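Local structure of cyclopropane mycolic acid synthase 3 (Mycobacterium tuberculosis, 1L1E) at residues L68-I71 and A77-R80; D54-K59 and V134-F139. The protein probably catalyses transfer of a methylene group from S-adenosyl-L-methionine to a double bond of an alpha mycolic acid, forming the proximal cyclopropane ring. All blocks are in the same frame, centred on the assembly; numbering follows the deposited sequence.

Interaction 1. Residues L68-I71 and A77-R80; sequences LLDI and ATMR
Asp70, near the end of strand 67-71, faces Thr78 and Met79 in the first turn of helix 77-86. This is the strand-loop-helix opening of a Rossmann-like methyltransferase fold, with the glycine-bearing turn that contains Gly72 and Gly74 running between the two elements. Direct contact is by van der Waals packing. The Asp70 and Thr78 side chains cross at about a right angle, with Asp70 OD2 lying 3.5 Å from Thr78 CB and 3.8 Å from the methyl CG2. The stem of the aspartate meets the thioether chain of Met79: Asp70 CB is 3.8 Å from Met79 CG and 4.0 Å from Met79 SD. A bend at chi3 of Met79 (-78°) swings the methyl CE off to one side of the aspartate, so that CG and SD do the touching, and the same side chain also packs on Val103 and Phe107 of helix 97-109. Thr78 touches Ile53 and Leu57 of helix 45-58, and all three residues of the contact are buried.

Polar contact runs through two waters, both of which donate to Asp70 OD2; no hydrogen bond links the segments directly. With CG anti to the backbone N (chi1 -173°), the carboxylate reaches out from the strand toward the helix start, where the positive end of the helix would be expected to favour its negative charge. Water 1 accepts a hydrogen bond from the backbone of Met79, and water 2 is shared with the Thr78 hydroxyl: its oxygen sits 2.8 Å from Asp70 OD2 and 2.8 Å from Thr78 OG1.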
ATOM      1  N   LEU A  68      10.367  11.992   7.188  1.00 21.73           N
ATOM      2  CA  LEU A  68       9.854  10.719   6.723  1.00 20.40           C
ATOM      3  C   LEU A  68       9.507  10.817   5.246  1.00 20.24           C
ATOM      4  O   LEU A  68       8.917  11.803   4.809  1.00 20.37           O
ATOM      5  CB  LEU A  68       8.599  10.326   7.505  1.00 19.09           C
ATOM      6  CG  LEU A  68       7.731   9.264   6.807  1.00 19.98           C
ATOM      7  CD1 LEU A  68       8.418   7.899   6.884  1.00 16.43           C
ATOM      8  CD2 LEU A  68       6.342   9.218   7.460  1.00 15.37           C
ATOM      9  N   LEU A  69       9.902   9.795   4.488  1.00 17.84           N
ATOM     10  CA  LEU A  69       9.600   9.703   3.067  1.00 18.76           C
ATOM     11  C   LEU A  69       8.511   8.651   2.879  1.00 19.64           C
ATOM     12  O   LEU A  69       8.645   7.513   3.353  1.00 18.71           O
ATOM     13  CB  LEU A  69      10.836   9.259   2.266  1.00 17.88           C
ATOM     14  CG  LEU A  69      10.549   8.881   0.810  1.00 17.56           C
ATOM     15  CD1 LEU A  69      10.083  10.096   0.030  1.00 15.98           C
ATOM     16  CD2 LEU A  69      11.809   8.283   0.174  1.00 19.50           C
ATOM     17  N   ASP A  70       7.442   9.029   2.192  1.00 20.72           N
ATOM     18  CA  ASP A  70       6.346   8.109   1.907  1.00 21.14           C
ATOM     19  C   ASP A  70       6.427   7.792   0.424  1.00 19.28           C
ATOM     20  O   ASP A  70       6.132   8.650  -0.406  1.00 19.34           O
ATOM     21  CB  ASP A  70       4.985   8.747   2.166  1.00 18.60           C
ATOM     22  CG  ASP A  70       3.843   7.744   2.046  1.00 24.28           C
ATOM     23  OD1 ASP A  70       3.938   6.829   1.196  1.00 24.29           O
ATOM     24  OD2 ASP A  70       2.848   7.868   2.791  1.00 19.06           O
ATOM     25  N   ILE A  71       6.829   6.572   0.091  1.00 15.49           N
ATOM     26  CA  ILE A  71       6.916   6.184  -1.308  1.00 17.43           C
ATOM     27  C   ILE A  71       5.589   5.624  -1.795  1.00 15.56           C
ATOM     28  O   ILE A  71       5.197   4.521  -1.419  1.00 18.21           O
ATOM     29  CB  ILE A  71       8.052   5.167  -1.529  1.00 16.01           C
ATOM     30  CG1 ILE A  71       9.384   5.824  -1.162  1.00 17.12           C
ATOM     31  CG2 ILE A  71       8.056   4.710  -2.991  1.00 17.29           C
ATOM     32  CD1 ILE A  71      10.630   5.005  -1.519  1.00 18.74           C
ATOM     33  N   ALA A  77      -3.138  10.378   3.752  1.00 17.98           N
ATOM     34  CA  ALA A  77      -3.479  10.077   5.152  1.00 17.77           C
ATOM     35  C   ALA A  77      -2.294   9.676   6.046  1.00 19.14           C
ATOM     36  O   ALA A  77      -2.256  10.036   7.234  1.00 14.71           O
ATOM     37  CB  ALA A  77      -4.561   8.978   5.214  1.00 19.43           C
ATOM     38  N   THR A  78      -1.337   8.935   5.486  1.00 16.12           N
ATOM     39  CA  THR A  78      -0.186   8.482   6.262  1.00 16.42           C
ATOM     40  C   THR A  78       0.703   9.659   6.662  1.00 17.61           C
ATOM     41  O   THR A  78       1.123   9.780   7.816  1.00 16.51           O
ATOM     42  CB  THR A  78       0.660   7.445   5.468  1.00 17.65           C
ATOM     43  OG1 THR A  78      -0.159   6.328   5.093  1.00 14.94           O
ATOM     44  CG2 THR A  78       1.822   6.943   6.314  1.00 15.30           C
ATOM     45  N   MET A  79       0.998  10.530   5.706  1.00 18.57           N
ATOM     46  CA  MET A  79       1.833  11.674   6.010  1.00 20.39           C
ATOM     47  C   MET A  79       1.104  12.621   6.962  1.00 20.95           C
ATOM     48  O   MET A  79       1.724  13.200   7.849  1.00 21.21           O
ATOM     49  CB  MET A  79       2.238  12.408   4.732  1.00 22.08           C
ATOM     50  CG  MET A  79       3.172  11.605   3.832  1.00 22.20           C
ATOM     51  SD  MET A  79       3.840  12.592   2.472  1.00 26.09           S
ATOM     52  CE  MET A  79       2.460  12.610   1.392  1.00 16.47           C
ATOM     53  N   ARG A  80      -0.206  12.786   6.789  1.00 19.44           N
ATOM     54  CA  ARG A  80      -0.928  13.669   7.699  1.00 22.40           C
ATOM     55  C   ARG A  80      -0.823  13.119   9.119  1.00 20.23           C
ATOM     56  O   ARG A  80      -0.579  13.863  10.061  1.00 20.14           O
ATOM     57  CB  ARG A  80      -2.407  13.793   7.327  1.00 25.63           C
ATOM     58  CG  ARG A  80      -3.084  14.872   8.156  1.00 29.64           C
ATOM     59  CD  ARG A  80      -4.580  14.718   8.267  1.00 33.84           C
ATOM     60  NE  ARG A  80      -5.099  15.789   9.111  1.00 39.44           N
ATOM     61  CZ  ARG A  80      -5.301  17.033   8.690  1.00 41.58           C
ATOM     62  NH1 ARG A  80      -5.043  17.355   7.429  1.00 42.47           N
ATOM     63  NH2 ARG A  80      -5.733  17.961   9.535  1.00 42.93           N
TER
HETATM   64  O   HOH W   1       0.554   9.626   2.747  1.00 14.26           O
HETATM   65  O   HOH W   2       0.854   5.948   2.462  1.00 18.86           O

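Interaction 2. Residues D54-K59 and V134-F139; sequences DLALGK and VSIGAF. With SAH (S-adenosyl-L-homocysteine), chain D.
The amino group of the bound S-adenosyl-L-homocysteine donates a hydrogen bond to the backbone carbonyl of Ile136, with SAH N 2.7 Å from Ile136 O. The C=O...N angle is about 147°, so the donor lies off the line of the carbonyl. The ligand carboxylate lies against the same residue, its O atom 3.6 Å from Ile136 CG2. Beyond the strand end the chain swings round the ligand: Gly137 O comes to 3.3 Å from the ribose carbon C5', and the methyl CB of Ala138 sits 3.4 Å from the ring oxygen O4'.

On the helix side the contact is wholly apolar. Ile136 has two branches with separate jobs. CG1 is anti to the carbonyl carbon (chi1 -61°), which carries its terminal CD1 away from the ligand-bound carbonyl and up to helix 45-58, where it rests 4.0 Å from Ala56 CB. That one methyl of Ala56 also meets Val134 CG2, more loosely, at 4.5 Å. Leu57 adds its own branch tip: Leu57 CD2 is 4.3 Å from Val134 CG2, and Leu57 also touches Leu68 of the neighbouring strand. Segments 54-58 and 134-136 run roughly antiparallel at 149°, their axes 9.7 Å apart at closest approach. Leu165 of the adjacent strand 163-170 and Gln282 of strand 279-286 beyond it also touch Ala56.

A helix laid on one face of a central sheet, with the carboxyl end of a parallel strand turning into the cofactor pocket, is the usual build of a Rossmann-like S-adenosylmethionine-dependent methyltransferase.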
ATOM      1  N   ASP A  54      -0.835   3.621  12.072  1.00 18.80           N
ATOM      2  CA  ASP A  54      -0.067   3.621  13.323  1.00 19.85           C
ATOM      3  C   ASP A  54       0.803   2.362  13.455  1.00 17.76           C
ATOM      4  O   ASP A  54       1.896   2.402  14.018  1.00 16.40           O
ATOM      5  CB  ASP A  54      -0.989   3.721  14.554  1.00 21.80           C
ATOM      6  CG  ASP A  54      -1.706   5.064  14.653  1.00 28.06           C
ATOM      7  OD1 ASP A  54      -1.337   6.010  13.918  1.00 28.31           O
ATOM      8  OD2 ASP A  54      -2.647   5.171  15.472  1.00 27.76           O
ATOM      9  N   LEU A  55       0.323   1.236  12.944  1.00 17.54           N
ATOM     10  CA  LEU A  55       1.103   0.004  13.029  1.00 17.82           C
ATOM     11  C   LEU A  55       2.396   0.132  12.228  1.00 17.39           C
ATOM     12  O   LEU A  55       3.480  -0.199  12.712  1.00 15.67           O
ATOM     13  CB  LEU A  55       0.292  -1.183  12.499  1.00 17.59           C
ATOM     14  CG  LEU A  55       1.049  -2.517  12.421  1.00 22.19           C
ATOM     15  CD1 LEU A  55       1.326  -3.056  13.836  1.00 22.04           C
ATOM     16  CD2 LEU A  55       0.224  -3.525  11.619  1.00 19.39           C
ATOM     17  N   ALA A  56       2.271   0.616  10.998  1.00 16.11           N
ATOM     18  CA  ALA A  56       3.428   0.783  10.123  1.00 18.73           C
ATOM     19  C   ALA A  56       4.398   1.809  10.673  1.00 17.25           C
ATOM     20  O   ALA A  56       5.579   1.540  10.808  1.00 18.91           O
ATOM     21  CB  ALA A  56       2.974   1.192   8.733  1.00 15.63           C
ATOM     22  N   LEU A  57       3.885   2.982  11.014  1.00 20.70           N
ATOM     23  CA  LEU A  57       4.717   4.061  11.525  1.00 18.60           C
ATOM     24  C   LEU A  57       5.345   3.745  12.877  1.00 18.57           C
ATOM     25  O   LEU A  57       6.452   4.174  13.150  1.00 19.18           O
ATOM     26  CB  LEU A  57       3.902   5.350  11.597  1.00 17.45           C
ATOM     27  CG  LEU A  57       3.334   5.823  10.251  1.00 18.45           C
ATOM     28  CD1 LEU A  57       2.536   7.111  10.464  1.00 21.26           C
ATOM     29  CD2 LEU A  57       4.484   6.053   9.248  1.00 19.00           C
ATOM     30  N   GLY A  58       4.642   2.995  13.718  1.00 19.30           N
ATOM     31  CA  GLY A  58       5.185   2.647  15.018  1.00 18.38           C
ATOM     32  C   GLY A  58       6.491   1.880  14.898  1.00 20.47           C
ATOM     33  O   GLY A  58       7.337   1.933  15.787  1.00 20.34           O
ATOM     34  N   LYS A  59       6.655   1.173  13.785  1.00 19.77           N
ATOM     35  CA  LYS A  59       7.853   0.375  13.529  1.00 19.64           C
ATOM     36  C   LYS A  59       9.070   1.193  13.093  1.00 19.69           C
ATOM     37  O   LYS A  59      10.207   0.701  13.116  1.00 19.84           O
ATOM     38  CB  LYS A  59       7.540  -0.684  12.465  1.00 16.37           C
ATOM     39  CG  LYS A  59       6.532  -1.729  12.933  1.00 19.65           C
ATOM     40  CD  LYS A  59       6.130  -2.654  11.813  1.00 15.35           C
ATOM     41  CE  LYS A  59       5.150  -3.715  12.282  1.00 17.20           C
ATOM     42  NZ  LYS A  59       4.516  -4.432  11.120  1.00 17.30           N
ATOM     43  N   VAL A 134       8.539   4.809   4.493  1.00 18.60           N
ATOM     44  CA  VAL A 134       7.352   3.981   4.614  1.00 17.91           C
ATOM     45  C   VAL A 134       6.777   3.838   3.205  1.00 19.22           C
ATOM     46  O   VAL A 134       6.688   4.819   2.457  1.00 21.70           O
ATOM     47  CB  VAL A 134       6.292   4.639   5.551  1.00 20.50           C
ATOM     48  CG1 VAL A 134       5.826   5.986   4.972  1.00 20.01           C
ATOM     49  CG2 VAL A 134       5.105   3.701   5.729  1.00 20.34           C
ATOM     50  N   SER A 135       6.408   2.619   2.833  1.00 16.78           N
ATOM     51  CA  SER A 135       5.833   2.366   1.514  1.00 17.27           C
ATOM     52  C   SER A 135       4.728   1.330   1.684  1.00 16.55           C
ATOM     53  O   SER A 135       4.994   0.174   2.008  1.00 16.67           O
ATOM     54  CB  SER A 135       6.894   1.840   0.549  1.00 17.00           C
ATOM     55  OG  SER A 135       6.357   1.733  -0.761  1.00 17.39           O
ATOM     56  N   ILE A 136       3.488   1.754   1.469  1.00 15.34           N
ATOM     57  CA  ILE A 136       2.347   0.879   1.663  1.00 15.90           C
ATOM     58  C   ILE A 136       1.523   0.695   0.401  1.00 16.55           C
ATOM     59  O   ILE A 136       0.887   1.634  -0.070  1.00 18.36           O
ATOM     60  CB  ILE A 136       1.436   1.446   2.794  1.00 15.95           C
ATOM     61  CG1 ILE A 136       2.218   1.509   4.103  1.00 15.74           C
ATOM     62  CG2 ILE A 136       0.205   0.582   2.978  1.00 17.77           C
ATOM     63  CD1 ILE A 136       1.500   2.304   5.200  1.00 16.21           C
ATOM     64  N   GLY A 137       1.541  -0.524  -0.136  0.81 13.92           N
ATOM     65  CA  GLY A 137       0.775  -0.834  -1.324  0.81 14.47           C
ATOM     66  C   GLY A 137       1.292  -0.220  -2.612  0.81 16.35           C
ATOM     67  O   GLY A 137       0.532  -0.066  -3.576  0.81 16.19           O
ATOM     68  N   ALA A 138       2.570   0.135  -2.647  0.84 15.52           N
ATOM     69  CA  ALA A 138       3.143   0.721  -3.863  0.84 15.94           C
ATOM     70  C   ALA A 138       3.974  -0.304  -4.631  0.84 15.96           C
ATOM     71  O   ALA A 138       3.923  -0.374  -5.863  0.84 17.66           O
ATOM     72  CB  ALA A 138       4.015   1.902  -3.507  0.84 16.66           C
ATOM     73  N   PHE A 139       4.747  -1.077  -3.873  0.84 13.98           N
ATOM     74  CA  PHE A 139       5.646  -2.103  -4.385  0.84 17.05           C
ATOM     75  C   PHE A 139       5.040  -3.030  -5.445  0.84 16.37           C
ATOM     76  O   PHE A 139       5.740  -3.469  -6.354  0.84 13.57           O
ATOM     77  CB  PHE A 139       6.153  -2.934  -3.202  0.84 18.31           C
ATOM     78  CG  PHE A 139       7.347  -3.774  -3.510  1.00 17.74           C
ATOM     79  CD1 PHE A 139       8.616  -3.222  -3.510  1.00 19.60           C
ATOM     80  CD2 PHE A 139       7.204  -5.121  -3.804  1.00 14.11           C
ATOM     81  CE1 PHE A 139       9.735  -4.007  -3.802  1.00 22.62           C
ATOM     82  CE2 PHE A 139       8.307  -5.914  -4.096  1.00 19.82           C
ATOM     83  CZ  PHE A 139       9.576  -5.360  -4.096  1.00 18.84           C
TER
HETATM   84  N   SAH D 900       0.161   4.269   0.151  1.00 16.83           N
HETATM   85  CA  SAH D 900      -1.178   4.790  -0.128  1.00 18.42           C
HETATM   86  CB  SAH D 900      -1.545   4.585  -1.614  1.00 18.35           C
HETATM   87  CG  SAH D 900      -1.476   3.150  -2.145  1.00 17.75           C
HETATM   88  SD  SAH D 900      -1.923   2.999  -3.882  1.00 20.84           S
HETATM   89  C   SAH D 900      -2.227   4.092   0.754  1.00 17.57           C
HETATM   90  O   SAH D 900      -1.834   3.246   1.563  1.00 19.20           O
HETATM   91  OXT SAH D 900      -3.422   4.381   0.603  1.00 21.09           O
HETATM   92  C5' SAH D 900      -0.275   2.965  -4.666  1.00 18.94           C
HETATM   93  C4' SAH D 900       0.502   4.286  -4.598  1.00 17.12           C
HETATM   94  O4' SAH D 900       1.897   4.128  -4.988  1.00 18.47           O
HETATM   95  C3' SAH D 900      -0.049   5.363  -5.529  1.00 20.48           C
HETATM   96  O3' SAH D 900       0.073   6.632  -4.847  1.00 15.59           O
HETATM   97  C2' SAH D 900       0.857   5.288  -6.727  1.00 18.40           C
HETATM   98  O2' SAH D 900       0.784   6.469  -7.530  1.00 18.97           O
HETATM   99  C1' SAH D 900       2.182   5.058  -6.064  1.00 18.69           C
HETATM  100  N9  SAH D 900       3.233   4.518  -6.954  1.00 20.18           N
HETATM  101  C8  SAH D 900       3.221   3.462  -7.809  1.00 22.28           C
HETATM  102  N7  SAH D 900       4.309   3.215  -8.461  1.00 20.55           N
HETATM  103  C5  SAH D 900       5.165   4.209  -8.004  1.00 21.83           C
HETATM  104  C6  SAH D 900       6.529   4.545  -8.290  1.00 24.16           C
HETATM  105  N6  SAH D 900       7.285   3.853  -9.156  1.00 22.68           N
HETATM  106  N1  SAH D 900       7.077   5.631  -7.634  1.00 23.63           N
HETATM  107  C2  SAH D 900       6.321   6.333  -6.754  1.00 25.00           C
HETATM  108  N3  SAH D 900       5.037   6.109  -6.406  1.00 21.53           N
HETATM  109  C4  SAH D 900       4.514   5.023  -7.076  1.00 21.22           C

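Overall arrangement
Interactions 1 and 2 lie side by side, their centres 9 Å apart, because strands 67-71 and 132-136 are parallel neighbours in one sheet. The backbones join at two probable hydrogen bonds, Leu69 O to Val134 N and Ile71 N to Val134 O, each 2.9 Å. Helix 45-58 bridges them on one face, with Leu57 touching Leu68 and Thr78 as well as Val134. Both contacts reach the amino-acid end of the bound S-adenosyl-L-homocysteine, and interaction 2 continues to its ribose. The Asp70 side chain is about 5 Å from the ligand at nearest atoms, and water 2 of interaction 1 lies 2.9 Å from the ligand N that Ile136 holds in interaction 2.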